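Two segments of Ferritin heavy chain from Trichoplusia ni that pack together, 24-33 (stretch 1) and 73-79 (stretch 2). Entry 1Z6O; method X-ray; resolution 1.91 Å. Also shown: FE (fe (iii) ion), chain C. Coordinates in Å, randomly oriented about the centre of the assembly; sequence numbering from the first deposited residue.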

ATOM      1  N   SER M  24      39.647  -0.792  46.482  1.00 15.77           N
ATOM      2  CA  SER M  24      39.866   0.287  45.515  1.00 16.66           C
ATOM      3  C   SER M  24      38.592   0.518  44.698  1.00 16.00           C
ATOM      4  O   SER M  24      38.280   1.652  44.347  1.00 15.88           O
ATOM      5  CB  SER M  24      41.021  -0.043  44.552  1.00 19.30           C
ATOM      6  OG  SER M  24      42.251  -0.006  45.236  1.00 32.09           O
ATOM      7  N   MET M  25      37.870  -0.557  44.387  1.00 15.64           N
ATOM      8  CA  MET M  25      36.615  -0.426  43.640  1.00 16.42           C
ATOM      9  C   MET M  25      35.578   0.317  44.489  1.00 15.27           C
ATOM     10  O   MET M  25      34.847   1.165  43.977  1.00 15.45           O
ATOM     11  CB  MET M  25      36.061  -1.809  43.268  1.00 14.28           C
ATOM     12  CG  MET M  25      36.795  -2.467  42.111  1.00 15.13           C
ATOM     13  SD  MET M  25      36.287  -1.722  40.518  1.00 18.53           S
ATOM     14  CE  MET M  25      34.686  -2.576  40.275  1.00 17.34           C
ATOM     15  N   ARG M  26      35.505  -0.003  45.783  1.00 15.73           N
ATOM     16  CA  ARG M  26      34.547   0.665  46.670  1.00 16.83           C
ATOM     17  C   ARG M  26      34.847   2.163  46.742  1.00 19.07           C
ATOM     18  O   ARG M  26      33.936   3.001  46.761  1.00 17.59           O
ATOM     19  CB  ARG M  26      34.593   0.048  48.085  1.00 17.42           C
ATOM     20  CG  ARG M  26      34.081  -1.415  48.149  1.00 19.46           C
ATOM     21  CD  ARG M  26      34.249  -1.997  49.575  1.00 20.42           C
ATOM     22  NE  ARG M  26      33.472  -1.205  50.526  1.00 18.58           N
ATOM     23  CZ  ARG M  26      32.219  -1.476  50.881  1.00 21.24           C
ATOM     24  NH1 ARG M  26      31.594  -2.534  50.384  1.00 17.45           N
ATOM     25  NH2 ARG M  26      31.575  -0.657  51.697  1.00 19.91           N
ATOM     26  N   GLN M  27      36.129   2.505  46.787  1.00 17.38           N
ATOM     27  CA  GLN M  27      36.519   3.906  46.837  1.00 18.54           C
ATOM     28  C   GLN M  27      36.162   4.589  45.506  1.00 18.84           C
ATOM     29  O   GLN M  27      35.742   5.747  45.485  1.00 17.50           O
ATOM     30  CB  GLN M  27      38.023   4.023  47.101  1.00 22.72           C
ATOM     31  CG  GLN M  27      38.518   5.450  47.221  1.00 47.37           C
ATOM     32  CD  GLN M  27      39.931   5.525  47.787  1.00 70.47           C
ATOM     33  OE1 GLN M  27      40.213   4.975  48.858  1.00 75.57           O
ATOM     34  NE2 GLN M  27      40.824   6.207  47.073  1.00 73.27           N
ATOM     35  N   GLN M  28      36.327   3.878  44.396  1.00 15.65           N
ATOM     36  CA  GLN M  28      35.998   4.458  43.089  1.00 16.50           C
ATOM     37  C   GLN M  28      34.492   4.738  42.991  1.00 16.48           C
ATOM     38  O   GLN M  28      34.072   5.738  42.407  1.00 17.28           O
ATOM     39  CB  GLN M  28      36.415   3.508  41.955  1.00 15.48           C
ATOM     40  CG  GLN M  28      36.311   4.140  40.556  1.00 17.09           C
ATOM     41  CD  GLN M  28      37.228   5.345  40.425  1.00 25.10           C
ATOM     42  OE1 GLN M  28      38.355   5.318  40.901  1.00 21.68           O
ATOM     43  NE2 GLN M  28      36.750   6.407  39.775  1.00 19.12           N
ATOM     44  N   ILE M  29      33.679   3.847  43.555  1.00 16.18           N
ATOM     45  CA  ILE M  29      32.228   4.039  43.530  1.00 16.41           C
ATOM     46  C   ILE M  29      31.867   5.352  44.231  1.00 19.24           C
ATOM     47  O   ILE M  29      31.061   6.139  43.718  1.00 16.22           O
ATOM     48  CB  ILE M  29      31.518   2.822  44.182  1.00 17.08           C
ATOM     49  CG1 ILE M  29      31.598   1.630  43.214  1.00 15.59           C
ATOM     50  CG2 ILE M  29      30.048   3.151  44.519  1.00 16.92           C
ATOM     51  CD1 ILE M  29      31.313   0.252  43.865  1.00 16.62           C
ATOM     52  N   GLN M  30      32.476   5.613  45.386  1.00 16.75           N
ATOM     53  CA  GLN M  30      32.198   6.862  46.098  1.00 15.69           C
ATOM     54  C   GLN M  30      32.686   8.052  45.268  1.00 18.13           C
ATOM     55  O   GLN M  30      32.047   9.105  45.236  1.00 17.95           O
ATOM     56  CB  GLN M  30      32.884   6.879  47.482  1.00 18.92           C
ATOM     57  CG  GLN M  30      32.772   8.240  48.216  1.00 22.14           C
ATOM     58  CD  GLN M  30      31.323   8.646  48.493  1.00 30.92           C
ATOM     59  OE1 GLN M  30      30.555   7.871  49.047  1.00 27.39           O
ATOM     60  NE2 GLN M  30      30.952   9.866  48.113  1.00 30.79           N
ATOM     61  N   MET M  31      33.818   7.892  44.593  1.00 15.72           N
ATOM     62  CA  MET M  31      34.334   8.980  43.768  1.00 18.72           C
ATOM     63  C   MET M  31      33.378   9.326  42.612  1.00 19.33           C
ATOM     64  O   MET M  31      33.182  10.499  42.300  1.00 17.51           O
ATOM     65  CB  MET M  31      35.708   8.620  43.199  1.00 19.01           C
ATOM     66  CG  MET M  31      36.337   9.770  42.414  1.00 21.57           C
ATOM     67  SD  MET M  31      37.983   9.349  41.811  1.00 23.48           S
ATOM     68  CE  MET M  31      38.733  11.043  41.686  1.00 24.54           C
ATOM     69  N   GLU M  32      32.792   8.313  41.975  1.00 15.93           N
ATOM     70  CA  GLU M  32      31.850   8.560  40.872  1.00 16.66           C
ATOM     71  C   GLU M  32      30.626   9.303  41.413  1.00 18.05           C
ATOM     72  O   GLU M  32      30.123  10.230  40.778  1.00 16.70           O
ATOM     73  CB  GLU M  32      31.385   7.243  40.228  1.00 15.68           C
ATOM     74  CG  GLU M  32      32.511   6.371  39.662  1.00 19.89           C
ATOM     75  CD  GLU M  32      33.186   6.943  38.414  1.00 25.99           C
ATOM     76  OE1 GLU M  32      34.311   6.481  38.096  1.00 26.26           O
ATOM     77  OE2 GLU M  32      32.606   7.825  37.738  1.00 23.01           O
ATOM     78  N   VAL M  33      30.137   8.887  42.579  1.00 16.59           N
ATOM     79  CA  VAL M  33      28.978   9.554  43.177  1.00 16.94           C
ATOM     80  C   VAL M  33      29.332  11.007  43.498  1.00 21.42           C
ATOM     81  O   VAL M  33      28.540  11.917  43.237  1.00 19.98           O
ATOM     82  CB  VAL M  33      28.494   8.797  44.448  1.00 19.44           C
ATOM     83  CG1 VAL M  33      27.464   9.639  45.226  1.00 21.47           C
ATOM     84  CG2 VAL M  33      27.851   7.469  44.023  1.00 20.22           C
ATOM     85  N   LYS M  73      27.462   0.975  37.337  1.00 15.47           N
ATOM     86  CA  LYS M  73      28.176  -0.081  36.613  1.00 17.60           C
ATOM     87  C   LYS M  73      29.228  -0.759  37.494  1.00 16.60           C
ATOM     88  O   LYS M  73      29.417  -1.972  37.409  1.00 16.07           O
ATOM     89  CB  LYS M  73      28.866   0.467  35.354  1.00 19.67           C
ATOM     90  CG  LYS M  73      27.907   0.847  34.230  1.00 31.02           C
ATOM     91  CD  LYS M  73      28.664   1.430  33.033  1.00 42.28           C
ATOM     92  CE  LYS M  73      29.640   0.414  32.445  1.00 59.65           C
ATOM     93  NZ  LYS M  73      30.397   0.936  31.268  1.00 74.05           N
ATOM     94  N   LEU M  74      29.924   0.018  38.321  1.00 14.48           N
ATOM     95  CA  LEU M  74      30.943  -0.560  39.207  1.00 15.48           C
ATOM     96  C   LEU M  74      30.272  -1.431  40.264  1.00 16.75           C
ATOM     97  O   LEU M  74      30.776  -2.500  40.614  1.00 16.27           O
ATOM     98  CB  LEU M  74      31.757   0.553  39.878  1.00 12.89           C
ATOM     99  CG  LEU M  74      32.596   1.387  38.893  1.00 17.16           C
ATOM    100  CD1 LEU M  74      33.213   2.573  39.638  1.00 18.35           C
ATOM    101  CD2 LEU M  74      33.702   0.514  38.262  1.00 18.49           C
ATOM    102  N   ILE M  75      29.141  -0.966  40.787  1.00 14.53           N
ATOM    103  CA  ILE M  75      28.397  -1.747  41.775  1.00 16.02           C
ATOM    104  C   ILE M  75      27.925  -3.062  41.132  1.00 17.20           C
ATOM    105  O   ILE M  75      28.037  -4.134  41.739  1.00 17.18           O
ATOM    106  CB  ILE M  75      27.168  -0.954  42.300  1.00 16.48           C
ATOM    107  CG1 ILE M  75      27.652   0.206  43.183  1.00 16.52           C
ATOM    108  CG2 ILE M  75      26.218  -1.890  43.082  1.00 17.76           C
ATOM    109  CD1 ILE M  75      26.556   1.236  43.509  1.00 18.60           C
ATOM    110  N   GLU M  76      27.397  -2.990  39.910  1.00 15.63           N
ATOM    111  CA  GLU M  76      26.941  -4.209  39.227  1.00 16.95           C
ATOM    112  C   GLU M  76      28.094  -5.187  39.013  1.00 17.05           C
ATOM    113  O   GLU M  76      27.899  -6.399  39.057  1.00 15.32           O
ATOM    114  CB  GLU M  76      26.314  -3.882  37.861  1.00 19.19           C
ATOM    115  CG  GLU M  76      24.991  -3.121  37.951  1.00 36.02           C
ATOM    116  CD  GLU M  76      23.826  -4.001  38.382  1.00 59.42           C
ATOM    117  OE1 GLU M  76      22.811  -3.447  38.856  1.00 70.24           O
ATOM    118  OE2 GLU M  76      23.911  -5.244  38.236  1.00 63.98           O
ATOM    119  N   TYR M  77      29.292  -4.669  38.753  1.00 15.52           N
ATOM    120  CA  TYR M  77      30.435  -5.559  38.544  1.00 15.85           C
ATOM    121  C   TYR M  77      30.713  -6.327  39.851  1.00 16.69           C
ATOM    122  O   TYR M  77      30.894  -7.544  39.844  1.00 15.00           O
ATOM    123  CB  TYR M  77      31.688  -4.759  38.136  1.00 16.29           C
ATOM    124  CG  TYR M  77      32.827  -5.678  37.754  1.00 15.75           C
ATOM    125  CD1 TYR M  77      33.007  -6.073  36.427  1.00 16.92           C
ATOM    126  CD2 TYR M  77      33.634  -6.264  38.735  1.00 15.97           C
ATOM    127  CE1 TYR M  77      33.957  -7.045  36.083  1.00 16.74           C
ATOM    128  CE2 TYR M  77      34.585  -7.240  38.406  1.00 14.93           C
ATOM    129  CZ  TYR M  77      34.732  -7.627  37.079  1.00 17.21           C
ATOM    130  OH  TYR M  77      35.607  -8.640  36.748  1.00 16.47           O
ATOM    131  N   LEU M  78      30.756  -5.617  40.974  1.00 13.87           N
ATOM    132  CA  LEU M  78      31.000  -6.286  42.255  1.00 15.04           C
ATOM    133  C   LEU M  78      29.927  -7.352  42.529  1.00 16.50           C
ATOM    134  O   LEU M  78      30.235  -8.451  42.993  1.00 15.72           O
ATOM    135  CB  LEU M  78      31.016  -5.261  43.406  1.00 14.81           C
ATOM    136  CG  LEU M  78      32.167  -4.235  43.383  1.00 19.26           C
ATOM    137  CD1 LEU M  78      32.063  -3.322  44.605  1.00 17.75           C
ATOM    138  CD2 LEU M  78      33.520  -4.959  43.382  1.00 17.87           C
ATOM    139  N   LEU M  79      28.667  -7.029  42.246  1.00 14.17           N
ATOM    140  CA  LEU M  79      27.577  -7.981  42.482  1.00 14.99           C
ATOM    141  C   LEU M  79      27.750  -9.229  41.618  1.00 15.92           C
ATOM    142  O   LEU M  79      27.507 -10.351  42.074  1.00 15.71           O
ATOM    143  CB  LEU M  79      26.216  -7.329  42.174  1.00 14.53           C
ATOM    144  CG  LEU M  79      25.762  -6.219  43.141  1.00 16.29           C
ATOM    145  CD1 LEU M  79      24.609  -5.422  42.506  1.00 16.27           C
ATOM    146  CD2 LEU M  79      25.320  -6.846  44.483  1.00 15.07           C
TER
HETATM  147 FE    FE C 300      32.766   8.485  35.895  1.00 18.93          FE
HETATM  148  O   HOH W   1      33.901   9.873  34.899  1.00 25.00           O
HETATM  149  O   HOH W   2      34.219   7.065  35.625  1.00 24.31           O

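Both stretches are helical, with i to i+4 backbone hydrogen bonds such as Ile29 N to Met25 O (3.0 Å) and Leu78 N to Leu74 O (3.1 Å). Their N-to-C directions differ by 155°, so the helices run nearly antiparallel, with axes 9.8 Å apart at closest approach. No hydrogen bond crosses between them; the contact is one of side-chain packing, burying 395 Å².

Leu74 is the knob, seated among Met25, Gln28, Ile29 and Glu32. Its m,t rotamer splays the two methyls: CD1 lies 3.6 Å from Gln28 CG, and CD2 lies 3.8 Å from Met25 CE. Met25 is m at all three chi angles, a curled course that brings CE also to 4.1 Å from Tyr77 CD2, oblique to the ring. The CA-to-CB bond of Ile29 points sideways, yet its m,t conformation carries the chain end inward, placing CD1 3.7 Å from both Ile75 CG1 and Leu78 CD1.

Gln28 and Glu32 offer Leu74 their aliphatic carbons, while their polar ends bond to each other, Gln28 NE2 donating to Glu32 OE1 (3.0 Å, 161°). With chi1 and chi2 both m, Glu32 places CG 3.9 Å from Leu74 CD1 and still reaches the iron through OE2, 2.0 Å from FE.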